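PDB 5H9D: heptaprenyl diphosphate synthase (HEPPP synthase) subunit 1 family protein from Staphylococcus aureus, which probably serves as the small subunit that pairs with a farnesyl diphosphate synthase-like chain to form the enzyme making the long heptaprenyl diphosphate chain. Local coordinates for residues L91-E96 with Y134-H139; K45-T50 with A79-L84; D39-A44 with S138-N143; V102-L107 with V126-L131. All coordinates share one frame; numbering follows the deposited sequence.

Overall arrangement
The four contacts stitch together an all-helical chain. Interaction 3 opens first and closes last along the sequence, drawing the loop that leads into helix 43-65 to the far end of helix 118-140. Between its ends, interaction 2 joins helices 43-65 and 70-88; interactions 1 and 4 link helices 91-112 and 118-140 at two levels, their centres about 14 Å apart, interaction 4 nearer the connecting turn. The centre of interaction 3 is about 8 Å from that of interaction 1, with which it shares Ser138 and His139, and about 20 Å from that of interaction 4. Segments of interactions 1, 2 and 4 also meet the farnesyl pyrophosphate synthetase chain, consistent with these helices forming part of the heterodimer interface.

Interaction 1: L91-E96 with Y134-H139; sequences LSFQNE and YITLSH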
loop_
_atom_site.group_PDB
_atom_site.type_symbol
_atom_site.label_atom_id
_atom_site.label_comp_id
_atom_site.label_asym_id
_atom_site.label_seq_id
_atom_site.Cartn_x
_atom_site.Cartn_y
_atom_site.Cartn_z
ATOM N N LEU C 91 -9.199 18.721 -6.706
ATOM C CA LEU C 91 -8.477 17.735 -7.484
ATOM C C LEU C 91 -7.106 18.166 -8.019
ATOM O O LEU C 91 -6.153 17.393 -7.940
ATOM C CB LEU C 91 -9.365 17.233 -8.622
ATOM C CG LEU C 91 -8.816 15.990 -9.299
ATOM C CD1 LEU C 91 -9.947 15.262 -10.002
ATOM C CD2 LEU C 91 -7.725 16.398 -10.266
ATOM N N SER C 92 -6.992 19.377 -8.561
ATOM C CA SER C 92 -5.702 19.839 -9.089
ATOM C C SER C 92 -4.601 19.876 -8.044
ATOM O O SER C 92 -3.427 19.710 -8.378
ATOM C CB SER C 92 -5.823 21.228 -9.719
ATOM O OG SER C 92 -5.881 21.120 -11.131
ATOM N N PHE C 93 -4.981 20.113 -6.788
ATOM C CA PHE C 93 -4.029 20.168 -5.687
ATOM C C PHE C 93 -3.398 18.803 -5.492
ATOM O O PHE C 93 -2.237 18.706 -5.086
ATOM C CB PHE C 93 -4.733 20.603 -4.403
ATOM C CG PHE C 93 -3.892 20.465 -3.165
ATOM C CD1 PHE C 93 -2.584 20.932 -3.138
ATOM C CD2 PHE C 93 -4.418 19.890 -2.019
ATOM C CE1 PHE C 93 -1.806 20.830 -1.979
ATOM C CE2 PHE C 93 -3.663 19.780 -0.859
ATOM C CZ PHE C 93 -2.348 20.253 -0.836
ATOM N N GLN C 94 -4.167 17.755 -5.792
ATOM C CA GLN C 94 -3.676 16.390 -5.658
ATOM C C GLN C 94 -2.609 16.022 -6.700
ATOM O O GLN C 94 -1.833 15.084 -6.488
ATOM C CB GLN C 94 -4.815 15.380 -5.739
ATOM C CG GLN C 94 -4.352 13.999 -5.290
ATOM C CD GLN C 94 -5.253 12.882 -5.757
ATOM O OE1 GLN C 94 -5.313 12.575 -6.952
ATOM N NE2 GLN C 94 -5.964 12.261 -4.816
ATOM N N ASN C 95 -2.590 16.756 -7.814
ATOM C CA ASN C 95 -1.629 16.553 -8.899
ATOM C C ASN C 95 -0.348 17.186 -8.398
ATOM O O ASN C 95 0.628 16.492 -8.090
ATOM C CB ASN C 95 -2.124 17.261 -10.178
ATOM C CG ASN C 95 -1.184 17.068 -11.407
ATOM O OD1 ASN C 95 -0.525 18.015 -11.839
ATOM N ND2 ASN C 95 -1.151 15.854 -11.977
ATOM N N GLU C 96 -0.371 18.510 -8.292
ATOM C CA GLU C 96 0.774 19.279 -7.808
ATOM C C GLU C 96 1.444 18.628 -6.605
ATOM O O GLU C 96 2.666 18.520 -6.537
ATOM C CB GLU C 96 0.321 20.681 -7.401
ATOM C CG GLU C 96 -0.158 21.546 -8.542
ATOM C CD GLU C 96 1.007 22.142 -9.322
ATOM O OE1 GLU C 96 1.716 21.362 -10.016
ATOM O OE2 GLU C 96 1.221 23.385 -9.228
ATOM N N TYR C 134 5.596 24.882 0.554
ATOM C CA TYR C 134 5.622 25.826 -0.561
ATOM C C TYR C 134 4.414 25.652 -1.452
ATOM O O TYR C 134 3.711 26.622 -1.713
ATOM C CB TYR C 134 6.898 25.666 -1.406
ATOM C CG TYR C 134 6.883 26.423 -2.736
ATOM C CD1 TYR C 134 6.141 25.955 -3.823
ATOM C CD2 TYR C 134 7.596 27.615 -2.900
ATOM C CE1 TYR C 134 6.103 26.652 -5.035
ATOM C CE2 TYR C 134 7.564 28.324 -4.117
ATOM C CZ TYR C 134 6.811 27.832 -5.175
ATOM O OH TYR C 134 6.742 28.518 -6.368
ATOM N N ILE C 135 4.167 24.430 -1.921
ATOM C CA ILE C 135 3.031 24.195 -2.810
ATOM C C ILE C 135 1.680 24.139 -2.073
ATOM O O ILE C 135 0.636 24.358 -2.680
ATOM C CB ILE C 135 3.218 22.888 -3.707
ATOM C CG1 ILE C 135 2.490 21.707 -3.099
ATOM C CG2 ILE C 135 4.665 22.496 -3.830
ATOM C CD1 ILE C 135 1.102 21.581 -3.578
ATOM N N THR C 136 1.677 23.854 -0.775
ATOM C CA THR C 136 0.401 23.811 -0.076
ATOM C C THR C 136 -0.087 25.246 0.085
ATOM O O THR C 136 -1.216 25.565 -0.299
ATOM C CB THR C 136 0.480 23.167 1.330
ATOM O OG1 THR C 136 1.405 22.074 1.340
ATOM C CG2 THR C 136 -0.885 22.616 1.699
ATOM N N LEU C 137 0.769 26.104 0.644
ATOM C CA LEU C 137 0.452 27.523 0.853
ATOM C C LEU C 137 0.189 28.232 -0.490
ATOM O O LEU C 137 -0.853 28.863 -0.681
ATOM C CB LEU C 137 1.611 28.240 1.569
ATOM C CG LEU C 137 2.190 27.772 2.920
ATOM C CD1 LEU C 137 3.528 28.456 3.165
ATOM C CD2 LEU C 137 1.235 28.074 4.061
ATOM N N SER C 138 1.127 28.110 -1.426
ATOM C CA SER C 138 0.999 28.758 -2.732
ATOM C C SER C 138 -0.062 28.182 -3.677
ATOM O O SER C 138 0.062 28.274 -4.900
ATOM C CB SER C 138 2.359 28.766 -3.438
ATOM O OG SER C 138 2.805 27.453 -3.686
ATOM N N HIS C 139 -1.108 27.595 -3.117
ATOM C CA HIS C 139 -2.174 27.036 -3.935
ATOM C C HIS C 139 -3.506 27.551 -3.433
ATOM O O HIS C 139 -4.482 27.618 -4.179
ATOM C CB HIS C 139 -2.167 25.518 -3.854
ATOM C CG HIS C 139 -3.294 24.873 -4.599
ATOM N ND1 HIS C 139 -3.267 24.672 -5.963
ATOM C CD2 HIS C 139 -4.483 24.389 -4.170
ATOM C CE1 HIS C 139 -4.391 24.090 -6.341
ATOM N NE2 HIS C 139 -5.146 23.908 -5.271
#
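Phe93 and His139 bring their rings together where helix 91-96 passes helix 134-139. The planes are 26° from parallel but slid well apart, with centroids separated by 5.3 Å, so there is little overlap: Phe93 CD1 lies 4.0 Å above the imidazole plane, out toward its rim, and Phe93 CA also sits over that ring. Phe93 CG is anti to its backbone N (chi1 170°), which starts the ring toward the other helix.

Aliphatic packing completes the contact. Ile135 CD1 reaches the edge of the Phe93 ring at CE1, 3.4 Å away, and also meets Glu96 CB at 4.0 Å, so the methylene base of an exposed acid covers part of the isoleucine. Thr136 offers its methyl, CG2, to Phe93 CZ at 3.8 Å.

No hydrogen bond crosses between the two segments. Polar fixing comes from Asp90, whose OD2 is hydrogen-bonded to His139 NE2 and whose OD1 accepts from Phe93 N, tying the imidazole to the residue just before segment 91-96. Histidine suits this place because its flat ring can lie against Phe93 while NE2 bonds to Asp90.

The axes run at 153°, 10.6 Å apart, as in the antiparallel helix hairpins of the all-alpha terpenoid synthase fold.

Interaction 2: K45-T50 with A79-L84; sequences KVACLT and AHFYTL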
loop_
_atom_site.group_PDB
_atom_site.type_symbol
_atom_site.label_atom_id
_atom_site.label_comp_id
_atom_site.label_asym_id
_atom_site.label_seq_id
_atom_site.Cartn_x
_atom_site.Cartn_y
_atom_site.Cartn_z
ATOM N N LYS C 45 -3.987 22.194 5.694
ATOM C CA LYS C 45 -2.849 22.428 6.567
ATOM C C LYS C 45 -2.327 21.081 7.005
ATOM O O LYS C 45 -1.228 20.693 6.645
ATOM C CB LYS C 45 -3.245 23.231 7.803
ATOM C CG LYS C 45 -2.848 24.692 7.771
ATOM C CD LYS C 45 -3.380 25.386 9.015
ATOM C CE LYS C 45 -3.134 26.891 8.996
ATOM N NZ LYS C 45 -3.800 27.516 10.172
ATOM N N VAL C 46 -3.140 20.349 7.755
ATOM C CA VAL C 46 -2.726 19.046 8.261
ATOM C C VAL C 46 -2.339 18.044 7.169
ATOM O O VAL C 46 -1.462 17.202 7.390
ATOM C CB VAL C 46 -3.808 18.434 9.204
ATOM C CG1 VAL C 46 -4.987 17.941 8.400
ATOM C CG2 VAL C 46 -3.191 17.338 10.068
ATOM N N ALA C 47 -2.959 18.123 5.995
ATOM C CA ALA C 47 -2.577 17.191 4.933
ATOM C C ALA C 47 -1.089 17.410 4.700
ATOM O O ALA C 47 -0.297 16.469 4.732
ATOM C CB ALA C 47 -3.365 17.451 3.650
ATOM N N CYS C 48 -0.712 18.664 4.497
ATOM C CA CYS C 48 0.676 19.005 4.271
ATOM C C CYS C 48 1.578 18.575 5.444
ATOM O O CYS C 48 2.703 18.114 5.244
ATOM C CB CYS C 48 0.786 20.511 4.021
ATOM S SG CYS C 48 2.462 21.150 4.100
ATOM N N LEU C 49 1.097 18.722 6.674
ATOM C CA LEU C 49 1.893 18.325 7.836
ATOM C C LEU C 49 1.935 16.771 7.975
ATOM O O LEU C 49 2.919 16.204 8.489
ATOM C CB LEU C 49 1.337 18.996 9.106
ATOM C CG LEU C 49 2.042 18.708 10.450
ATOM C CD1 LEU C 49 3.503 19.235 10.489
ATOM C CD2 LEU C 49 1.216 19.331 11.542
ATOM N N THR C 50 0.891 16.095 7.481
ATOM C CA THR C 50 0.826 14.627 7.534
ATOM C C THR C 50 1.785 13.947 6.557
ATOM O O THR C 50 2.483 12.998 6.911
ATOM C CB THR C 50 -0.558 14.084 7.173
ATOM O OG1 THR C 50 -1.570 14.938 7.709
ATOM C CG2 THR C 50 -0.730 12.690 7.740
ATOM N N ALA C 79 -1.391 6.858 4.219
ATOM C CA ALA C 79 -2.706 6.578 3.665
ATOM C C ALA C 79 -3.650 7.610 4.276
ATOM O O ALA C 79 -4.580 8.092 3.626
ATOM C CB ALA C 79 -3.146 5.156 4.011
ATOM N N HIS C 80 -3.386 7.970 5.527
ATOM C CA HIS C 80 -4.212 8.956 6.179
ATOM C C HIS C 80 -4.192 10.238 5.353
ATOM O O HIS C 80 -5.228 10.846 5.118
ATOM C CB HIS C 80 -3.717 9.229 7.599
ATOM C CG HIS C 80 -4.518 10.275 8.310
ATOM N ND1 HIS C 80 -5.750 10.701 7.854
ATOM C CD2 HIS C 80 -4.263 10.992 9.431
ATOM C CE1 HIS C 80 -6.216 11.636 8.661
ATOM N NE2 HIS C 80 -5.334 11.832 9.624
ATOM N N PHE C 81 -3.005 10.628 4.907
ATOM C CA PHE C 81 -2.824 11.822 4.084
ATOM C C PHE C 81 -3.758 11.903 2.881
ATOM O O PHE C 81 -4.148 13.000 2.478
ATOM C CB PHE C 81 -1.371 11.885 3.576
ATOM C CG PHE C 81 -1.148 12.854 2.421
ATOM C CD1 PHE C 81 -0.827 14.193 2.659
ATOM C CD2 PHE C 81 -1.203 12.410 1.097
ATOM C CE1 PHE C 81 -0.560 15.064 1.612
ATOM C CE2 PHE C 81 -0.938 13.275 0.045
ATOM C CZ PHE C 81 -0.612 14.610 0.308
ATOM N N TYR C 82 -4.105 10.755 2.297
ATOM C CA TYR C 82 -4.955 10.750 1.106
ATOM C C TYR C 82 -6.458 10.819 1.402
ATOM O O TYR C 82 -7.222 11.417 0.637
ATOM C CB TYR C 82 -4.563 9.544 0.217
ATOM C CG TYR C 82 -5.409 9.241 -1.024
ATOM C CD1 TYR C 82 -6.002 10.255 -1.800
ATOM C CD2 TYR C 82 -5.540 7.924 -1.469
ATOM C CE1 TYR C 82 -6.690 9.948 -2.981
ATOM C CE2 TYR C 82 -6.219 7.614 -2.646
ATOM C CZ TYR C 82 -6.787 8.618 -3.396
ATOM O OH TYR C 82 -7.423 8.244 -4.562
ATOM N N THR C 83 -6.889 10.223 2.506
ATOM C CA THR C 83 -8.300 10.304 2.860
ATOM C C THR C 83 -8.552 11.793 3.004
ATOM O O THR C 83 -9.643 12.285 2.722
ATOM C CB THR C 83 -8.579 9.628 4.194
ATOM O OG1 THR C 83 -7.544 9.970 5.121
ATOM C CG2 THR C 83 -8.638 8.124 4.021
ATOM N N LEU C 84 -7.497 12.481 3.439
ATOM C CA LEU C 84 -7.443 13.920 3.656
ATOM C C LEU C 84 -7.430 14.661 2.312
ATOM O O LEU C 84 -8.132 15.654 2.148
ATOM C CB LEU C 84 -6.189 14.259 4.448
ATOM C CG LEU C 84 -6.288 14.993 5.787
ATOM C CD1 LEU C 84 -7.435 14.446 6.633
ATOM C CD2 LEU C 84 -4.943 14.849 6.513
#
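Leu84, Phe81 and Thr50 share most of the buried surface between helices 45-50 and 79-84. Leu84 CD2 is the atom on which the packing centres. It meets Val46 CG1 at 3.6 Å and Ala47 CA at 3.7 Å, and Thr50 OG1 is modelled close by, though the place of that oxygen is less sure. The Val46 and Leu84 side chains cross at about a right angle. The same CD2 also lies over one face of His80, a residue of its own helix, offset toward the rim of the ring.

Phe81 turns its edge to the backbone of the other helix, with Ala47 O near the ring plane and 3.4 Å from CE1. Its CG, anti to the backbone N (chi1 164°), starts the ring along the flank of Ala47. Ala47 CB stands 4.2 Å from CE1, and alanine suits this place because its small side chain lets the backbones approach: Ala47 CA and Phe81 CA are 5.4 Å apart.

Thr50 lies one turn along. Its methyl, CG2, packs 4.3 Å from Phe81 CB and at a similar distance from His80 CD2, giving the helix an apolar surface from a partly polar residue.

The axes approach to 9.0 Å at 159°, nearly antiparallel. Around this buried pair, Thr50 and Leu84 touch helix 4-15 through Leu8 and Gln11, Phe81 reaches Ile97 and Ile101 of helix 91-112, and Cys48 packs on Phe132 and Thr136 of helix 118-140.

Interaction 3: D39-A44 with S138-N143; sequences DIPDVA and SHFGIN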
loop_
_atom_site.group_PDB
_atom_site.type_symbol
_atom_site.label_atom_id
_atom_site.label_comp_id
_atom_site.label_asym_id
_atom_site.label_seq_id
_atom_site.Cartn_x
_atom_site.Cartn_y
_atom_site.Cartn_z
ATOM N N ASP C 39 -5.502 31.790 6.486
ATOM C CA ASP C 39 -6.288 31.935 5.259
ATOM C C ASP C 39 -6.640 30.641 4.524
ATOM O O ASP C 39 -7.791 30.441 4.115
ATOM C CB ASP C 39 -5.572 32.880 4.294
ATOM C CG ASP C 39 -6.304 33.024 2.964
ATOM O OD1 ASP C 39 -6.232 32.086 2.131
ATOM O OD2 ASP C 39 -6.957 34.077 2.758
ATOM N N ILE C 40 -5.637 29.779 4.352
ATOM C CA ILE C 40 -5.787 28.491 3.673
ATOM C C ILE C 40 -6.628 27.502 4.482
ATOM O O ILE C 40 -6.588 27.503 5.717
ATOM C CB ILE C 40 -4.406 27.868 3.397
ATOM C CG1 ILE C 40 -3.631 27.727 4.710
ATOM C CG2 ILE C 40 -3.634 28.743 2.424
ATOM C CD1 ILE C 40 -2.235 27.203 4.549
ATOM N N PRO C 41 -7.389 26.634 3.789
ATOM C CA PRO C 41 -8.264 25.618 4.392
ATOM C C PRO C 41 -7.677 24.919 5.611
ATOM O O PRO C 41 -6.479 25.000 5.883
ATOM C CB PRO C 41 -8.511 24.655 3.242
ATOM C CG PRO C 41 -8.506 25.563 2.049
ATOM C CD PRO C 41 -7.326 26.464 2.326
ATOM N N ASP C 42 -8.532 24.225 6.348
ATOM C CA ASP C 42 -8.092 23.520 7.549
ATOM C C ASP C 42 -7.325 22.244 7.221
ATOM O O ASP C 42 -6.150 22.082 7.568
ATOM C CB ASP C 42 -9.307 23.168 8.415
ATOM C CG ASP C 42 -9.910 24.378 9.091
ATOM O OD1 ASP C 42 -9.227 24.942 9.980
ATOM O OD2 ASP C 42 -11.051 24.757 8.728
ATOM N N VAL C 43 -8.028 21.333 6.565
ATOM C CA VAL C 43 -7.464 20.061 6.169
ATOM C C VAL C 43 -6.164 20.258 5.395
ATOM O O VAL C 43 -5.162 19.581 5.659
ATOM C CB VAL C 43 -8.465 19.303 5.298
ATOM C CG1 VAL C 43 -9.418 18.497 6.175
ATOM C CG2 VAL C 43 -9.258 20.312 4.457
ATOM N N ALA C 44 -6.192 21.193 4.446
ATOM C CA ALA C 44 -5.035 21.498 3.614
ATOM C C ALA C 44 -3.791 21.748 4.458
ATOM O O ALA C 44 -2.665 21.544 4.001
ATOM C CB ALA C 44 -5.326 22.702 2.731
ATOM N N SER C 138 1.127 28.110 -1.426
ATOM C CA SER C 138 0.999 28.758 -2.732
ATOM C C SER C 138 -0.062 28.182 -3.677
ATOM O O SER C 138 0.062 28.274 -4.900
ATOM C CB SER C 138 2.359 28.766 -3.438
ATOM O OG SER C 138 2.805 27.453 -3.686
ATOM N N HIS C 139 -1.108 27.595 -3.117
ATOM C CA HIS C 139 -2.174 27.036 -3.935
ATOM C C HIS C 139 -3.506 27.551 -3.433
ATOM O O HIS C 139 -4.482 27.618 -4.179
ATOM C CB HIS C 139 -2.167 25.518 -3.854
ATOM C CG HIS C 139 -3.294 24.873 -4.599
ATOM N ND1 HIS C 139 -3.267 24.672 -5.963
ATOM C CD2 HIS C 139 -4.483 24.389 -4.170
ATOM C CE1 HIS C 139 -4.391 24.090 -6.341
ATOM N NE2 HIS C 139 -5.146 23.908 -5.271
ATOM N N PHE C 140 -3.516 27.920 -2.155
ATOM C CA PHE C 140 -4.703 28.421 -1.472
ATOM C C PHE C 140 -4.593 29.911 -1.122
ATOM O O PHE C 140 -5.563 30.658 -1.258
ATOM C CB PHE C 140 -4.933 27.601 -0.194
ATOM C CG PHE C 140 -5.156 26.129 -0.441
ATOM C CD1 PHE C 140 -6.331 25.681 -1.047
ATOM C CD2 PHE C 140 -4.191 25.195 -0.075
ATOM C CE1 PHE C 140 -6.542 24.328 -1.283
ATOM C CE2 PHE C 140 -4.390 23.842 -0.307
ATOM C CZ PHE C 140 -5.569 23.406 -0.914
ATOM N N GLY C 141 -3.417 30.329 -0.657
ATOM C CA GLY C 141 -3.195 31.725 -0.309
ATOM C C GLY C 141 -2.378 32.408 -1.392
ATOM O O GLY C 141 -1.185 32.628 -1.219
ATOM N N ILE C 142 -3.045 32.738 -2.502
ATOM C CA ILE C 142 -2.456 33.382 -3.690
ATOM C C ILE C 142 -1.173 32.708 -4.207
ATOM O O ILE C 142 -0.325 32.268 -3.423
ATOM C CB ILE C 142 -2.192 34.929 -3.471
ATOM C CG1 ILE C 142 -3.508 35.718 -3.579
ATOM C CG2 ILE C 142 -1.228 35.472 -4.539
ATOM C CD1 ILE C 142 -3.338 37.250 -3.617
ATOM N N ASN C 143 -1.053 32.617 -5.534
ATOM C CA ASN C 143 0.119 32.011 -6.171
ATOM C C ASN C 143 1.371 32.850 -5.898
ATOM O O ASN C 143 2.326 32.379 -5.263
ATOM C CB ASN C 143 -0.092 31.879 -7.688
ATOM C CG ASN C 143 -1.148 30.845 -8.044
ATOM O OD1 ASN C 143 -2.348 31.090 -7.911
ATOM N ND2 ASN C 143 -0.700 29.675 -8.490
#
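Phe140 meets Ile40, Pro41 and Ala44 because its CG stands anti to the carbonyl carbon, beside the backbone N (chi1 -61°), starting the ring toward segment 39-44. In Ile40, CG1 takes the crowded position between backbone N and carbonyl carbon (chi1 57°), leaving CG2 anti to the carbonyl carbon and directed at Phe140 and Gly141.

From there CG2 lies 3.5 Å from Gly141 N and against Phe140 CB, though the modelled carbon-carbon gap at the latter is too small to be trusted. The two side chains cross at about a right angle.

Pro41 approaches the phenyl ring with the CG and CD methylenes of its pyrrolidine. CG lies 4.2 Å from the Phe140 centroid in an off-centre CH-pi contact, and CD is 3.5 Å from Phe140 CG. A rigid, apolar ring suits this exposed turn, where it shields an aromatic while leading into helix 43-65. Toward the far rim of the ring, Ala44 CB lies 3.4 Å from Phe140 CE2; its single methyl lets the ring lie close to the helix. His139 CD2 lies over the other side of the Phe140 ring from Pro41, 3.5 Å above the plane.

At the periphery, Asp39 OD1 comes within 3.9 Å of Gly141 CA, in the bend that leaves helix 118-140.

No hydrogen bond crosses between the segments; the join is mainly apolar. Phe140 also meets Phe93 of helix 91-112 edge-to-face, while Ala44 and Val43 rest on Ile88 of helix 70-88, so the junction gathers the ends of four helices.

Interaction 4: V102-L107 with V126-L131; sequences VEINEL and VKIETL
Lys127 runs from an apolar base to a charged tip across Leu107 and Glu103. Its CB packs 3.7 Å from Leu107 CD1, and CG continues over the same methyl; the two side chains cross at about a right angle. The chain then bends, with chi2 at -84° setting CD, which already faces Glu103 OE2 at 4.2 Å. CE follows at 4.0 Å from Glu103 OE2. At the tip, NZ donates to Glu103 OE2 at 2.7 Å in a salt bridge, coming from above the carboxylate plane, 37° out of it. Lysine suits this place because its methylenes can cover a leucine while its ammonium reaches an acid.

Glu103 extends from a CG anti to its backbone N, and its second oxygen, OE1, is held by a salt bridge to Lys99. Two positive groups at one carboxylate probably favour its ionised form. Lys24 of the farnesyl pyrophosphate synthetase chain forms only a long, weak ion pair with OE2.

The bridge spans an antiparallel helical hairpin, helices 91-112 and 118-140, whose segments here lie at 147° with axes 9.6 Å apart.

Beneath it, Ile104 and Leu131 slide past each other in opposite directions, Ile104 CD1 standing 3.3 Å from Leu131 CD2. The same CD1 is 4.1 Å from Ile128 CG1. Ile128 CD1 reaches Leu107 CB at 4.2 Å, and Ile128 also packs on Leu111 farther along helix 91-112.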
loop_
_atom_site.group_PDB
_atom_site.type_symbol
_atom_site.label_atom_id
_atom_site.label_comp_id
_atom_site.label_asym_id
_atom_site.label_seq_id
_atom_site.Cartn_x
_atom_site.Cartn_y
_atom_site.Cartn_z
ATOM N N VAL C 102 6.619 12.335 -5.388
ATOM C CA VAL C 102 7.573 11.487 -6.109
ATOM C C VAL C 102 8.919 12.191 -6.225
ATOM O O VAL C 102 9.950 11.554 -6.132
ATOM C CB VAL C 102 7.067 10.979 -7.562
ATOM C CG1 VAL C 102 5.655 11.412 -7.847
ATOM C CG2 VAL C 102 8.021 11.410 -8.653
ATOM N N GLU C 103 8.911 13.505 -6.381
ATOM C CA GLU C 103 10.160 14.255 -6.494
ATOM C C GLU C 103 11.006 14.224 -5.220
ATOM O O GLU C 103 12.228 13.988 -5.244
ATOM C CB GLU C 103 9.862 15.694 -6.882
ATOM C CG GLU C 103 11.080 16.577 -6.822
ATOM C CD GLU C 103 10.898 17.875 -7.563
ATOM O OE1 GLU C 103 9.754 18.390 -7.569
ATOM O OE2 GLU C 103 11.903 18.376 -8.127
ATOM N N ILE C 104 10.345 14.495 -4.098
ATOM C CA ILE C 104 11.023 14.447 -2.807
ATOM C C ILE C 104 11.718 13.097 -2.706
ATOM O O ILE C 104 12.913 13.041 -2.393
ATOM C CB ILE C 104 10.024 14.583 -1.656
ATOM C CG1 ILE C 104 9.500 16.026 -1.598
ATOM C CG2 ILE C 104 10.665 14.168 -0.356
ATOM C CD1 ILE C 104 10.603 17.114 -1.657
ATOM N N ASN C 105 10.971 12.020 -2.990
ATOM C CA ASN C 105 11.503 10.653 -2.948
ATOM C C ASN C 105 12.630 10.401 -3.929
ATOM O O ASN C 105 13.580 9.721 -3.603
ATOM C CB ASN C 105 10.373 9.656 -3.163
ATOM C CG ASN C 105 9.483 9.562 -1.963
ATOM O OD1 ASN C 105 9.896 9.139 -0.887
ATOM N ND2 ASN C 105 8.258 9.985 -2.128
ATOM N N GLU C 106 12.521 10.960 -5.128
ATOM C CA GLU C 106 13.588 10.839 -6.128
ATOM C C GLU C 106 14.839 11.580 -5.592
ATOM O O GLU C 106 15.954 11.047 -5.652
ATOM C CB GLU C 106 13.170 11.454 -7.491
ATOM C CG GLU C 106 12.291 10.597 -8.365
ATOM C CD GLU C 106 11.788 11.351 -9.623
ATOM O OE1 GLU C 106 11.404 12.538 -9.497
ATOM O OE2 GLU C 106 11.753 10.771 -10.736
ATOM N N LEU C 107 14.663 12.799 -5.073
ATOM C CA LEU C 107 15.817 13.521 -4.564
ATOM C C LEU C 107 16.494 12.774 -3.421
ATOM O O LEU C 107 17.706 12.632 -3.441
ATOM C CB LEU C 107 15.442 14.938 -4.134
ATOM C CG LEU C 107 14.977 15.847 -5.281
ATOM C CD1 LEU C 107 14.314 17.107 -4.731
ATOM C CD2 LEU C 107 16.129 16.189 -6.155
ATOM N N VAL C 126 16.672 22.401 -0.428
ATOM C CA VAL C 126 15.634 23.407 -0.323
ATOM C C VAL C 126 14.304 22.754 -0.621
ATOM O O VAL C 126 13.360 22.899 0.161
ATOM C CB VAL C 126 15.899 24.603 -1.275
ATOM C CG1 VAL C 126 14.681 25.528 -1.318
ATOM C CG2 VAL C 126 17.119 25.382 -0.769
ATOM N N LYS C 127 14.268 22.009 -1.735
ATOM C CA LYS C 127 13.092 21.285 -2.214
ATOM C C LYS C 127 12.581 20.357 -1.133
ATOM O O LYS C 127 11.439 20.502 -0.667
ATOM C CB LYS C 127 13.434 20.426 -3.432
ATOM C CG LYS C 127 13.777 21.144 -4.723
ATOM C CD LYS C 127 12.574 21.521 -5.501
ATOM C CE LYS C 127 13.006 21.973 -6.864
ATOM N NZ LYS C 127 12.543 21.016 -7.923
ATOM N N ILE C 128 13.409 19.393 -0.736
ATOM C CA ILE C 128 12.973 18.468 0.294
ATOM C C ILE C 128 12.415 19.218 1.521
ATOM O O ILE C 128 11.366 18.857 2.079
ATOM C CB ILE C 128 14.128 17.551 0.762
ATOM C CG1 ILE C 128 14.462 16.526 -0.315
ATOM C CG2 ILE C 128 13.780 16.892 2.056
ATOM C CD1 ILE C 128 15.739 15.730 -0.013
ATOM N N GLU C 129 13.086 20.290 1.922
ATOM C CA GLU C 129 12.651 21.013 3.100
ATOM C C GLU C 129 11.524 22.038 2.996
ATOM O O GLU C 129 10.957 22.395 3.999
ATOM C CB GLU C 129 13.843 21.672 3.728
ATOM C CG GLU C 129 13.862 21.457 5.187
ATOM C CD GLU C 129 14.194 20.035 5.539
ATOM O OE1 GLU C 129 15.299 19.573 5.153
ATOM O OE2 GLU C 129 13.345 19.389 6.203
ATOM N N THR C 130 11.176 22.474 1.791
ATOM C CA THR C 130 10.146 23.499 1.599
ATOM C C THR C 130 9.004 23.132 0.654
ATOM O O THR C 130 7.909 23.680 0.754
ATOM C CB THR C 130 10.781 24.811 1.034
ATOM O OG1 THR C 130 11.455 24.527 -0.206
ATOM C CG2 THR C 130 11.776 25.400 2.019
ATOM N N LEU C 131 9.284 22.209 -0.264
ATOM C CA LEU C 131 8.335 21.755 -1.276
ATOM C C LEU C 131 6.927 21.493 -0.784
ATOM O O LEU C 131 5.987 22.045 -1.348
ATOM C CB LEU C 131 8.885 20.516 -1.962
ATOM C CG LEU C 131 8.407 20.198 -3.381
ATOM C CD1 LEU C 131 8.536 21.443 -4.271
ATOM C CD2 LEU C 131 9.235 19.028 -3.948
#